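Local coordinates for Mgp-operon protein 3 (Mycoplasma pneumoniae, PDB 6RJ1), which forms part of the extracellular adhesion machinery of this human pathogen and probably binds sugars on host cells, at residues Arg811-Asp817 with Arg895-Asn901. Numbering follows the deposited sequence.
Sequences RLNFNPD and RTGIEFN
Arg811 reaches from strand 808-815 to the loop after strand 888-896 and grips Glu899 there. Its CB points at the other segment, and CG sits anti to the backbone N (chi1 -171°). The extended chain runs past Pro913, Val802 and Ala915. Arg811 NE lies 2.9 Å from Asn813 OD1, at too poor an angle for a hydrogen bond. The guanidinium is the first part to meet 895-901. Arg895 CG lies over one face, offset toward the rim, 3.7 Å from Arg811 CZ. Arg811 NH1 donates to Glu899 OE2 at 3.2 Å and also bonds Ala914 O. Arg811 NH2 donates to Glu899 OE1 at 2.7 Å and also bonds Ser800 OG. This end-on, two-pronged salt bridge uses both syn lone pairs, with the flat groups 7° apart. Glu899 bends at chi2 (-66°) to present its carboxylate. Arg895 crosses Arg811 at about a right angle. Arg895 NE and Arg811 NH2, 3.3 Å apart, are like-charged donors, not a hydrogen bond. Arg895 NH1 bonds Tyr856 OH.

Phe900 packs against residues 815-817. Pro816 CD lies at its ring edge, 3.9 Å from Phe900 CD2. Asn815 ND2 approaches obliquely, 3.5 Å from Phe900 CZ. Asp817 comes near the same ring, while its OD1 accepts from Lys796 N.

A buried ion pair thus pins the loop leaving one antiparallel sheet to a strand of another. Glu899 pairs with Arg811 and probably eases the crowding of two positive charges, with Asp787 a long, weak partner of Arg895 NE.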
# COMPACT_ATOMS: atom_id res chain seq x y z
N ARG A 811 -0.44 15.77 -4.41
CA ARG A 811 -1.39 16.16 -5.44
C ARG A 811 -0.99 15.51 -6.75
O ARG A 811 0.18 15.52 -7.14
CB ARG A 811 -1.42 17.69 -5.59
CG ARG A 811 -2.55 18.16 -6.49
CD ARG A 811 -2.55 19.65 -6.65
NE ARG A 811 -3.40 20.05 -7.77
CZ ARG A 811 -3.58 21.30 -8.16
NH1 ARG A 811 -2.97 22.30 -7.53
NH2 ARG A 811 -4.38 21.57 -9.18
N LEU A 812 -1.99 14.95 -7.44
CA LEU A 812 -1.83 14.29 -8.73
C LEU A 812 -2.56 15.09 -9.80
O LEU A 812 -3.76 15.29 -9.69
CB LEU A 812 -2.28 12.83 -8.67
CG LEU A 812 -1.68 12.01 -7.51
CD1 LEU A 812 -2.37 10.67 -7.38
CD2 LEU A 812 -0.16 11.87 -7.64
N ASN A 813 -1.82 15.60 -10.78
CA ASN A 813 -2.33 16.46 -11.84
C ASN A 813 -2.50 15.75 -13.17
O ASN A 813 -1.67 14.92 -13.55
CB ASN A 813 -1.45 17.71 -11.99
CG ASN A 813 -1.17 18.37 -10.67
OD1 ASN A 813 -2.05 18.95 -10.03
ND2 ASN A 813 0.07 18.26 -10.21
N PHE A 814 -3.60 16.08 -13.87
CA PHE A 814 -3.98 15.46 -15.14
C PHE A 814 -4.30 16.50 -16.21
O PHE A 814 -4.67 17.63 -15.89
CB PHE A 814 -5.18 14.52 -14.95
CG PHE A 814 -5.04 13.52 -13.82
CD1 PHE A 814 -4.39 12.31 -14.02
CD2 PHE A 814 -5.56 13.78 -12.56
CE1 PHE A 814 -4.24 11.39 -12.98
CE2 PHE A 814 -5.41 12.87 -11.52
CZ PHE A 814 -4.75 11.68 -11.74
N ASN A 815 -4.15 16.10 -17.49
CA ASN A 815 -4.48 16.92 -18.66
C ASN A 815 -5.97 16.67 -18.98
O ASN A 815 -6.32 15.55 -19.36
CB ASN A 815 -3.58 16.55 -19.85
CG ASN A 815 -3.73 17.44 -21.05
OD1 ASN A 815 -4.81 17.57 -21.64
ND2 ASN A 815 -2.64 18.05 -21.46
N PRO A 816 -6.86 17.65 -18.78
CA PRO A 816 -8.30 17.40 -19.03
C PRO A 816 -8.71 17.30 -20.51
O PRO A 816 -9.78 16.77 -20.81
CB PRO A 816 -8.99 18.55 -18.31
CG PRO A 816 -8.00 19.66 -18.32
CD PRO A 816 -6.63 19.03 -18.29
N ASP A 817 -7.86 17.80 -21.42
CA ASP A 817 -8.12 17.76 -22.86
C ASP A 817 -7.85 16.38 -23.47
O ASP A 817 -8.37 16.09 -24.55
CB ASP A 817 -7.31 18.85 -23.60
CG ASP A 817 -7.40 20.24 -23.01
OD1 ASP A 817 -8.53 20.67 -22.66
OD2 ASP A 817 -6.35 20.92 -22.93
N ARG A 895 -5.78 23.96 -3.27
CA ARG A 895 -4.86 24.04 -4.41
C ARG A 895 -3.92 25.23 -4.25
O ARG A 895 -4.33 26.28 -3.74
CB ARG A 895 -5.64 24.19 -5.72
CG ARG A 895 -6.29 22.93 -6.23
CD ARG A 895 -7.03 23.22 -7.52
NE ARG A 895 -7.50 21.99 -8.17
CZ ARG A 895 -8.64 21.37 -7.89
NH1 ARG A 895 -9.44 21.84 -6.94
NH2 ARG A 895 -8.99 20.27 -8.54
N THR A 896 -2.66 25.09 -4.70
CA THR A 896 -1.64 26.15 -4.70
C THR A 896 -0.87 26.11 -6.02
O THR A 896 -0.76 25.05 -6.64
CB THR A 896 -0.67 26.04 -3.49
OG1 THR A 896 -0.00 24.78 -3.49
CG2 THR A 896 -1.35 26.29 -2.14
N GLY A 897 -0.33 27.26 -6.43
CA GLY A 897 0.47 27.40 -7.64
C GLY A 897 -0.32 27.72 -8.90
O GLY A 897 -1.56 27.78 -8.87
N ILE A 898 0.41 27.92 -10.01
CA ILE A 898 -0.14 28.22 -11.34
C ILE A 898 -0.85 26.96 -11.87
O ILE A 898 -0.32 25.85 -11.72
CB ILE A 898 0.96 28.73 -12.33
CG1 ILE A 898 1.96 29.75 -11.68
CG2 ILE A 898 0.36 29.28 -13.64
CD1 ILE A 898 1.39 31.09 -11.06
N GLU A 899 -2.04 27.14 -12.45
CA GLU A 899 -2.86 26.05 -12.98
C GLU A 899 -2.77 25.94 -14.51
O GLU A 899 -2.39 26.92 -15.16
CB GLU A 899 -4.32 26.19 -12.51
CG GLU A 899 -4.50 26.21 -10.99
CD GLU A 899 -4.15 24.94 -10.23
OE1 GLU A 899 -4.56 23.85 -10.69
OE2 GLU A 899 -3.49 25.04 -9.17
N PHE A 900 -3.10 24.76 -15.07
CA PHE A 900 -3.07 24.48 -16.51
C PHE A 900 -4.13 25.32 -17.24
O PHE A 900 -5.29 25.33 -16.83
CB PHE A 900 -3.26 22.97 -16.76
CG PHE A 900 -2.97 22.47 -18.16
CD1 PHE A 900 -1.74 22.72 -18.77
CD2 PHE A 900 -3.89 21.69 -18.85
CE1 PHE A 900 -1.47 22.25 -20.05
CE2 PHE A 900 -3.61 21.21 -20.13
CZ PHE A 900 -2.40 21.49 -20.72
N ASN A 901 -3.70 26.05 -18.29
CA ASN A 901 -4.53 26.97 -19.09
C ASN A 901 -5.20 28.06 -18.22
O ASN A 901 -6.32 28.47 -18.53
CB ASN A 901 -5.57 26.24 -19.98
CG ASN A 901 -5.22 24.86 -20.47
OD1 ASN A 901 -5.97 23.90 -20.24
ND2 ASN A 901 -4.11 24.71 -21.17